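Local coordinates for glycoside hydrolase (Streptococcus pneumoniae serotype 4, PDB 6ORH), which probably hydrolyses alpha-L-fucosides as a family 29 glycoside hydrolase, and here holds a fucose-containing glycan in a pocket of its barrel domain, at residues 29-34 against 77-82; 262-267 against 293-298. The protein carries 2 engineered substitutions. All coordinates share one frame; numbering follows the deposited sequence.

Contact 1 (29-34 against 77-82); sequences FGPNTF and HHDGFV. With FUC (alpha-L-fucopyranose), chain C.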
loop_
_atom_site.group_PDB
_atom_site.type_symbol
_atom_site.label_atom_id
_atom_site.label_comp_id
_atom_site.label_asym_id
_atom_site.label_seq_id
_atom_site.Cartn_x
_atom_site.Cartn_y
_atom_site.Cartn_z
ATOM N N PHE A 29 -18.373 -23.606 -8.100
ATOM C CA PHE A 29 -18.401 -24.938 -8.698
ATOM C C PHE A 29 -19.662 -25.026 -9.548
ATOM O O PHE A 29 -20.689 -24.440 -9.207
ATOM C CB PHE A 29 -18.463 -25.975 -7.575
ATOM C CG PHE A 29 -18.572 -27.407 -8.049
ATOM C CD1 PHE A 29 -17.507 -28.003 -8.708
ATOM C CD2 PHE A 29 -19.736 -28.129 -7.863
ATOM C CE1 PHE A 29 -17.592 -29.319 -9.153
ATOM C CE2 PHE A 29 -19.822 -29.455 -8.284
ATOM C CZ PHE A 29 -18.755 -30.036 -8.954
ATOM N N GLY A 30 -19.574 -25.705 -10.697
ATOM C CA GLY A 30 -20.765 -25.859 -11.512
ATOM C C GLY A 30 -20.379 -26.296 -12.922
ATOM O O GLY A 30 -19.289 -26.813 -13.116
ATOM N N PRO A 31 -21.257 -26.072 -13.911
ATOM C CA PRO A 31 -20.944 -26.367 -15.312
ATOM C C PRO A 31 -19.608 -25.789 -15.770
ATOM O O PRO A 31 -18.879 -26.433 -16.513
ATOM C CB PRO A 31 -22.115 -25.711 -16.040
ATOM C CG PRO A 31 -23.271 -25.868 -15.071
ATOM C CD PRO A 31 -22.622 -25.549 -13.735
ATOM N N ASN A 32 -19.261 -24.574 -15.319
ATOM C CA ASN A 32 -17.995 -23.978 -15.729
ATOM C C ASN A 32 -16.815 -24.876 -15.392
ATOM O O ASN A 32 -15.793 -24.827 -16.080
ATOM C CB ASN A 32 -17.791 -22.571 -15.146
ATOM C CG ASN A 32 -18.755 -21.567 -15.731
ATOM O OD1 ASN A 32 -19.493 -21.880 -16.663
ATOM N ND2 ASN A 32 -18.745 -20.346 -15.202
ATOM N N THR A 33 -16.912 -25.652 -14.298
ATOM C CA THR A 33 -15.823 -26.527 -13.889
ATOM C C THR A 33 -15.623 -27.591 -14.969
ATOM O O THR A 33 -14.487 -28.019 -15.169
ATOM C CB THR A 33 -16.125 -27.210 -12.544
ATOM O OG1 THR A 33 -16.576 -26.190 -11.636
ATOM C CG2 THR A 33 -14.955 -27.967 -11.944
ATOM N N PHE A 34 -16.735 -28.033 -15.572
ATOM C CA PHE A 34 -16.682 -29.098 -16.570
ATOM C C PHE A 34 -16.358 -28.547 -17.958
ATOM O O PHE A 34 -15.852 -29.283 -18.811
ATOM C CB PHE A 34 -17.972 -29.919 -16.535
ATOM C CG PHE A 34 -18.095 -30.695 -15.249
ATOM C CD1 PHE A 34 -17.504 -31.945 -15.114
ATOM C CD2 PHE A 34 -18.754 -30.144 -14.154
ATOM C CE1 PHE A 34 -17.581 -32.642 -13.917
ATOM C CE2 PHE A 34 -18.821 -30.838 -12.953
ATOM C CZ PHE A 34 -18.233 -32.082 -12.835
ATOM N N HIS A 77 -24.557 -19.544 -10.918
ATOM C CA HIS A 77 -23.648 -18.526 -11.445
ATOM C C HIS A 77 -24.324 -17.818 -12.618
ATOM O O HIS A 77 -25.507 -18.014 -12.843
ATOM C CB HIS A 77 -22.283 -19.171 -11.770
ATOM C CG HIS A 77 -21.172 -18.174 -11.785
ATOM N ND1 HIS A 77 -20.665 -17.674 -12.979
ATOM C CD2 HIS A 77 -20.475 -17.574 -10.795
ATOM C CE1 HIS A 77 -19.709 -16.808 -12.712
ATOM N NE2 HIS A 77 -19.568 -16.722 -11.389
ATOM N N HIS A 78 -23.570 -16.996 -13.367
ATOM C CA HIS A 78 -24.194 -16.203 -14.429
ATOM C C HIS A 78 -24.823 -17.091 -15.511
ATOM O O HIS A 78 -25.768 -16.684 -16.175
ATOM C CB HIS A 78 -23.135 -15.320 -15.116
ATOM C CG HIS A 78 -22.303 -14.463 -14.214
ATOM N ND1 HIS A 78 -22.812 -13.804 -13.087
ATOM C CD2 HIS A 78 -21.007 -14.090 -14.309
ATOM C CE1 HIS A 78 -21.834 -13.097 -12.522
ATOM N NE2 HIS A 78 -20.711 -13.250 -13.247
ATOM N N ASP A 79 -24.292 -18.295 -15.693
ATOM C CA ASP A 79 -24.816 -19.228 -16.692
ATOM C C ASP A 79 -26.246 -19.682 -16.374
ATOM O O ASP A 79 -26.940 -20.224 -17.238
ATOM C CB ASP A 79 -23.889 -20.434 -16.802
ATOM C CG ASP A 79 -23.674 -21.135 -15.475
ATOM O OD1 ASP A 79 -24.541 -21.976 -15.100
ATOM O OD2 ASP A 79 -22.669 -20.814 -14.817
ATOM N N GLY A 80 -26.698 -19.509 -15.122
ATOM C CA GLY A 80 -28.099 -19.727 -14.779
ATOM C C GLY A 80 -28.441 -21.166 -14.375
ATOM O O GLY A 80 -29.584 -21.469 -14.068
ATOM N N PHE A 81 -27.473 -22.067 -14.382
ATOM C CA PHE A 81 -27.735 -23.438 -13.952
ATOM C C PHE A 81 -27.814 -23.516 -12.425
ATOM O O PHE A 81 -26.863 -23.132 -11.738
ATOM C CB PHE A 81 -26.651 -24.345 -14.528
ATOM C CG PHE A 81 -26.894 -25.810 -14.280
ATOM C CD1 PHE A 81 -27.857 -26.499 -15.009
ATOM C CD2 PHE A 81 -26.189 -26.488 -13.298
ATOM C CE1 PHE A 81 -28.072 -27.855 -14.807
ATOM C CE2 PHE A 81 -26.410 -27.847 -13.096
ATOM C CZ PHE A 81 -27.357 -28.517 -13.837
ATOM N N VAL A 82 -28.936 -24.064 -11.919
ATOM C CA VAL A 82 -29.247 -24.025 -10.497
ATOM C C VAL A 82 -28.807 -25.337 -9.845
ATOM O O VAL A 82 -29.095 -26.410 -10.369
ATOM C CB VAL A 82 -30.737 -23.700 -10.308
ATOM C CG1 VAL A 82 -31.090 -23.608 -8.832
ATOM C CG2 VAL A 82 -31.103 -22.389 -11.020
HETATM C C1 FUC C . -17.460 -11.493 -10.699
HETATM C C2 FUC C . -18.010 -12.703 -11.434
HETATM C C3 FUC C . -17.004 -13.837 -11.274
HETATM C C4 FUC C . -16.900 -14.236 -9.798
HETATM C C5 FUC C . -16.483 -12.978 -8.996
HETATM C C6 FUC C . -16.527 -13.212 -7.497
HETATM O O2 FUC C . -18.134 -12.338 -12.820
HETATM O O3 FUC C . -17.433 -14.958 -12.067
HETATM O O4 FUC C . -18.184 -14.771 -9.366
HETATM O O5 FUC C . -17.345 -11.809 -9.301
HETATM O O HOH W 1 -21.157 -18.687 -15.544
HETATM O O HOH W 2 -20.893 -22.736 -13.679
#

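Contact 2 (262-267 against 293-298); sequences PGWFYH and LLNIPP. With FUC (alpha-L-fucopyranose), chain C.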
loop_
_atom_site.group_PDB
_atom_site.type_symbol
_atom_site.label_atom_id
_atom_site.label_comp_id
_atom_site.label_asym_id
_atom_site.label_seq_id
_atom_site.Cartn_x
_atom_site.Cartn_y
_atom_site.Cartn_z
ATOM N N PRO A 262 -5.795 -18.273 -10.077
ATOM C CA PRO A 262 -6.058 -17.155 -10.986
ATOM C C PRO A 262 -7.546 -16.990 -11.307
ATOM O O PRO A 262 -8.067 -15.872 -11.311
ATOM C CB PRO A 262 -5.211 -17.541 -12.212
ATOM C CG PRO A 262 -4.047 -18.235 -11.556
ATOM C CD PRO A 262 -4.717 -19.173 -10.555
ATOM N N GLY A 263 -8.235 -18.119 -11.541
ATOM C CA GLY A 263 -9.661 -18.113 -11.831
ATOM C C GLY A 263 -10.479 -18.490 -10.593
ATOM O O GLY A 263 -9.937 -19.035 -9.633
ATOM N N TRP A 264 -11.785 -18.206 -10.662
ATOM C CA TRP A 264 -12.748 -18.538 -9.613
ATOM C C TRP A 264 -13.141 -20.015 -9.685
ATOM O O TRP A 264 -13.399 -20.635 -8.658
ATOM C CB TRP A 264 -13.992 -17.640 -9.751
ATOM C CG TRP A 264 -13.698 -16.180 -9.533
ATOM C CD1 TRP A 264 -13.487 -15.207 -10.473
ATOM C CD2 TRP A 264 -13.517 -15.551 -8.251
ATOM N NE1 TRP A 264 -13.210 -14.010 -9.862
ATOM C CE2 TRP A 264 -13.178 -14.198 -8.498
ATOM C CE3 TRP A 264 -13.590 -16.009 -6.923
ATOM C CZ2 TRP A 264 -12.985 -13.303 -7.448
ATOM C CZ3 TRP A 264 -13.357 -15.135 -5.888
ATOM C CH2 TRP A 264 -13.079 -13.790 -6.156
ATOM N N PHE A 265 -13.210 -20.561 -10.902
ATOM C CA PHE A 265 -13.512 -21.982 -11.067
ATOM C C PHE A 265 -12.221 -22.775 -11.163
ATOM O O PHE A 265 -11.158 -22.201 -11.377
ATOM C CB PHE A 265 -14.411 -22.208 -12.287
ATOM C CG PHE A 265 -15.819 -21.712 -12.065
ATOM C CD1 PHE A 265 -16.168 -20.372 -12.263
ATOM C CD2 PHE A 265 -16.803 -22.582 -11.611
ATOM C CE1 PHE A 265 -17.477 -19.950 -12.032
ATOM C CE2 PHE A 265 -18.107 -22.145 -11.384
ATOM C CZ PHE A 265 -18.449 -20.826 -11.606
ATOM N N TYR A 266 -12.320 -24.095 -10.964
ATOM C CA TYR A 266 -11.162 -24.972 -11.039
ATOM C C TYR A 266 -10.734 -25.169 -12.495
ATOM O O TYR A 266 -11.562 -25.456 -13.357
ATOM C CB TYR A 266 -11.487 -26.337 -10.416
ATOM C CG TYR A 266 -10.314 -27.276 -10.528
ATOM C CD1 TYR A 266 -9.295 -27.256 -9.585
ATOM C CD2 TYR A 266 -10.196 -28.109 -11.629
ATOM C CE1 TYR A 266 -8.184 -28.083 -9.704
ATOM C CE2 TYR A 266 -9.096 -28.948 -11.758
ATOM C CZ TYR A 266 -8.096 -28.928 -10.802
ATOM O OH TYR A 266 -6.994 -29.734 -10.918
ATOM N N HIS A 267 -9.433 -24.991 -12.754
ATOM C CA HIS A 267 -8.812 -25.289 -14.052
ATOM C C HIS A 267 -7.568 -26.128 -13.781
ATOM O O HIS A 267 -6.738 -25.763 -12.949
ATOM C CB HIS A 267 -8.424 -23.970 -14.740
ATOM C CG HIS A 267 -9.603 -23.063 -14.892
ATOM N ND1 HIS A 267 -10.611 -23.334 -15.770
ATOM C CD2 HIS A 267 -9.947 -21.925 -14.237
ATOM C CE1 HIS A 267 -11.551 -22.410 -15.676
ATOM N NE2 HIS A 267 -11.158 -21.524 -14.739
ATOM N N LEU A 293 -12.430 -13.212 2.133
ATOM C CA LEU A 293 -13.291 -14.241 1.553
ATOM C C LEU A 293 -12.502 -14.933 0.446
ATOM O O LEU A 293 -12.352 -14.404 -0.657
ATOM C CB LEU A 293 -14.585 -13.575 1.052
ATOM C CG LEU A 293 -15.521 -14.473 0.223
ATOM C CD1 LEU A 293 -15.984 -15.694 1.017
ATOM C CD2 LEU A 293 -16.720 -13.662 -0.270
ATOM N N LEU A 294 -11.958 -16.120 0.803
ATOM C CA LEU A 294 -11.015 -16.817 -0.065
ATOM C C LEU A 294 -11.743 -17.939 -0.792
ATOM O O LEU A 294 -12.340 -18.785 -0.153
ATOM C CB LEU A 294 -9.869 -17.384 0.779
ATOM C CG LEU A 294 -8.784 -18.120 -0.011
ATOM C CD1 LEU A 294 -8.010 -17.162 -0.927
ATOM C CD2 LEU A 294 -7.834 -18.824 0.974
ATOM N N ASN A 295 -11.688 -17.907 -2.120
ATOM C CA ASN A 295 -12.387 -18.881 -2.955
ATOM C C ASN A 295 -11.533 -20.127 -3.192
ATOM O O ASN A 295 -10.378 -20.016 -3.589
ATOM C CB ASN A 295 -12.752 -18.282 -4.315
ATOM C CG ASN A 295 -13.314 -19.316 -5.270
ATOM O OD1 ASN A 295 -14.496 -19.702 -5.184
ATOM N ND2 ASN A 295 -12.498 -19.734 -6.235
ATOM N N ILE A 296 -12.129 -21.309 -2.947
ATOM C CA ILE A 296 -11.468 -22.601 -3.149
ATOM C C ILE A 296 -12.390 -23.398 -4.071
ATOM O O ILE A 296 -13.498 -23.755 -3.647
ATOM C CB ILE A 296 -11.292 -23.396 -1.833
ATOM C CG1 ILE A 296 -10.834 -22.535 -0.649
ATOM C CG2 ILE A 296 -10.389 -24.609 -2.089
ATOM C CD1 ILE A 296 -9.438 -22.064 -0.812
ATOM N N PRO A 297 -11.998 -23.642 -5.345
ATOM C CA PRO A 297 -12.890 -24.273 -6.322
ATOM C C PRO A 297 -12.723 -25.783 -6.402
ATOM O O PRO A 297 -11.657 -26.288 -6.730
ATOM C CB PRO A 297 -12.447 -23.649 -7.642
ATOM C CG PRO A 297 -10.958 -23.402 -7.436
ATOM C CD PRO A 297 -10.748 -23.139 -5.953
ATOM N N PRO A 298 -13.783 -26.563 -6.100
ATOM C CA PRO A 298 -13.705 -28.011 -6.298
ATOM C C PRO A 298 -13.482 -28.340 -7.774
ATOM O O PRO A 298 -13.897 -27.605 -8.686
ATOM C CB PRO A 298 -15.115 -28.472 -5.874
ATOM C CG PRO A 298 -15.573 -27.403 -4.901
ATOM C CD PRO A 298 -15.073 -26.121 -5.541
HETATM C C1 FUC C . -17.460 -11.493 -10.699
HETATM C C2 FUC C . -18.010 -12.703 -11.434
HETATM C C3 FUC C . -17.004 -13.837 -11.274
HETATM C C4 FUC C . -16.900 -14.236 -9.798
HETATM C C5 FUC C . -16.483 -12.978 -8.996
HETATM C C6 FUC C . -16.527 -13.212 -7.497
HETATM O O2 FUC C . -18.134 -12.338 -12.820
HETATM O O3 FUC C . -17.433 -14.958 -12.067
HETATM O O4 FUC C . -18.184 -14.771 -9.366
HETATM O O5 FUC C . -17.345 -11.809 -9.301
HETATM O O HOH W 3 -14.764 -25.247 -9.654
#

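Contact 1 (29-34 against 77-82)
Pro31 packs on Phe81, and Asn32 faces His77 and Asp79 across bound water, where a short helical turn after strand 23-27 meets the loop after strand 70-74, at the C-terminal end of a TIM-type barrel. The two strands are parallel neighbours.

The apolar part is small. Pro31 CG comes to 3.5 Å from CD2 of Phe81, approaching the ring obliquely, and that ring also meets Tyr91 edge-to-face.

Two waters carry the polar part. Water 1 accepts a hydrogen bond from Asn32 ND2 at 2.9 Å and donates one to Asp79 OD2 at 2.7 Å. It also bonds to His77 ND1 at 2.8 Å, lying in the imidazole plane, so a single water ties together three side chains from both segments. Water 2 joins the backbone N of Asn32 to Asp79 OD2, which thus receives two waters. The carbonyl end of the Asn32 amide is held separately by Gln37.

On the sugar side, both histidines use NE2. His77 NE2 is hydrogen-bonded to fucose O4 at 3.1 Å and more weakly to O3, while His78 NE2 meets fucose O2 at 2.8 Å in a nearly straight bond (170°). Water 1 and the groups behind it therefore form a second shell that would help fix the rotation of the His77 ring.

Asp79 CG stands between its own N and carbonyl carbon (chi1 56°), which brings the carboxylate forward to the backbone two residues on, making an Asx turn: Phe81 N reaches Asp79 OD1 at 3.0 Å, from 36° above the carboxylate plane.

Contact 2 (262-267 against 293-298)
The backbone O of Trp264 takes a short hydrogen bond from Asn295 ND2, 2.7 Å long with an N-H...O angle of 147°. The acceptor sits 23° out of the Asn295 amide plane, and ND2 also bonds to Ser259. Asn295 CG is anti to its backbone N (chi1 173°), which extends the amide from the end of strand 292-295 toward the neighbouring loop. Its OD1 holds His28 ND1, and since His28 binds the fucose through NE2, Asn295 probably helps to position His28 from the second shell.

The apolar half of the same side chain meets the indole. Asn295 CB comes in at the ring edge, 3.6 Å from Trp264 CE3, while one face of the indole is turned to the fucose. There C5 of the sugar lies 3.5 Å from Trp264 NE1, and the methyl C6 rests at 3.5 Å from CZ2 of the same ring. Trp264 NE1 itself bonds to Gln215.

Farther along, Pro297 packs its ring against the loop backbone, with CB 3.4 Å from Tyr266 N. That N-H donates to water 3 at 3.0 Å, and water 3 in turn donates to Pro298 O at 2.7 Å, bridging segments 262-267 and 293-298 just past Pro297.

An apolar sugar patch lying over a tryptophan face, backed by loops that follow adjacent parallel barrel strands, is an arrangement characteristic of carbohydrate-binding pockets in TIM-barrel glycosidases.

From the N terminus, strand 23-27 leads into 29-34, and contact 1 closes when the chain returns at 77-82, after helix 56-65 and strand 70-74. Contact 2 opens much later, beyond strand 250-259, and closes past helix 275-284 at the end of strand 292-295. The two are in series, neither nested nor crossed. They still meet in space, because strand 23-27 pairs with both 70-74 and 292-295: the Phe265 ring packs on Phe29, Asn32 and Thr33 and stands edge-to-face to His77, while Thr33 CG2 touches Pro298 O. The segments after early and late barrel strands thus pack together beside one fucose, which both contacts touch.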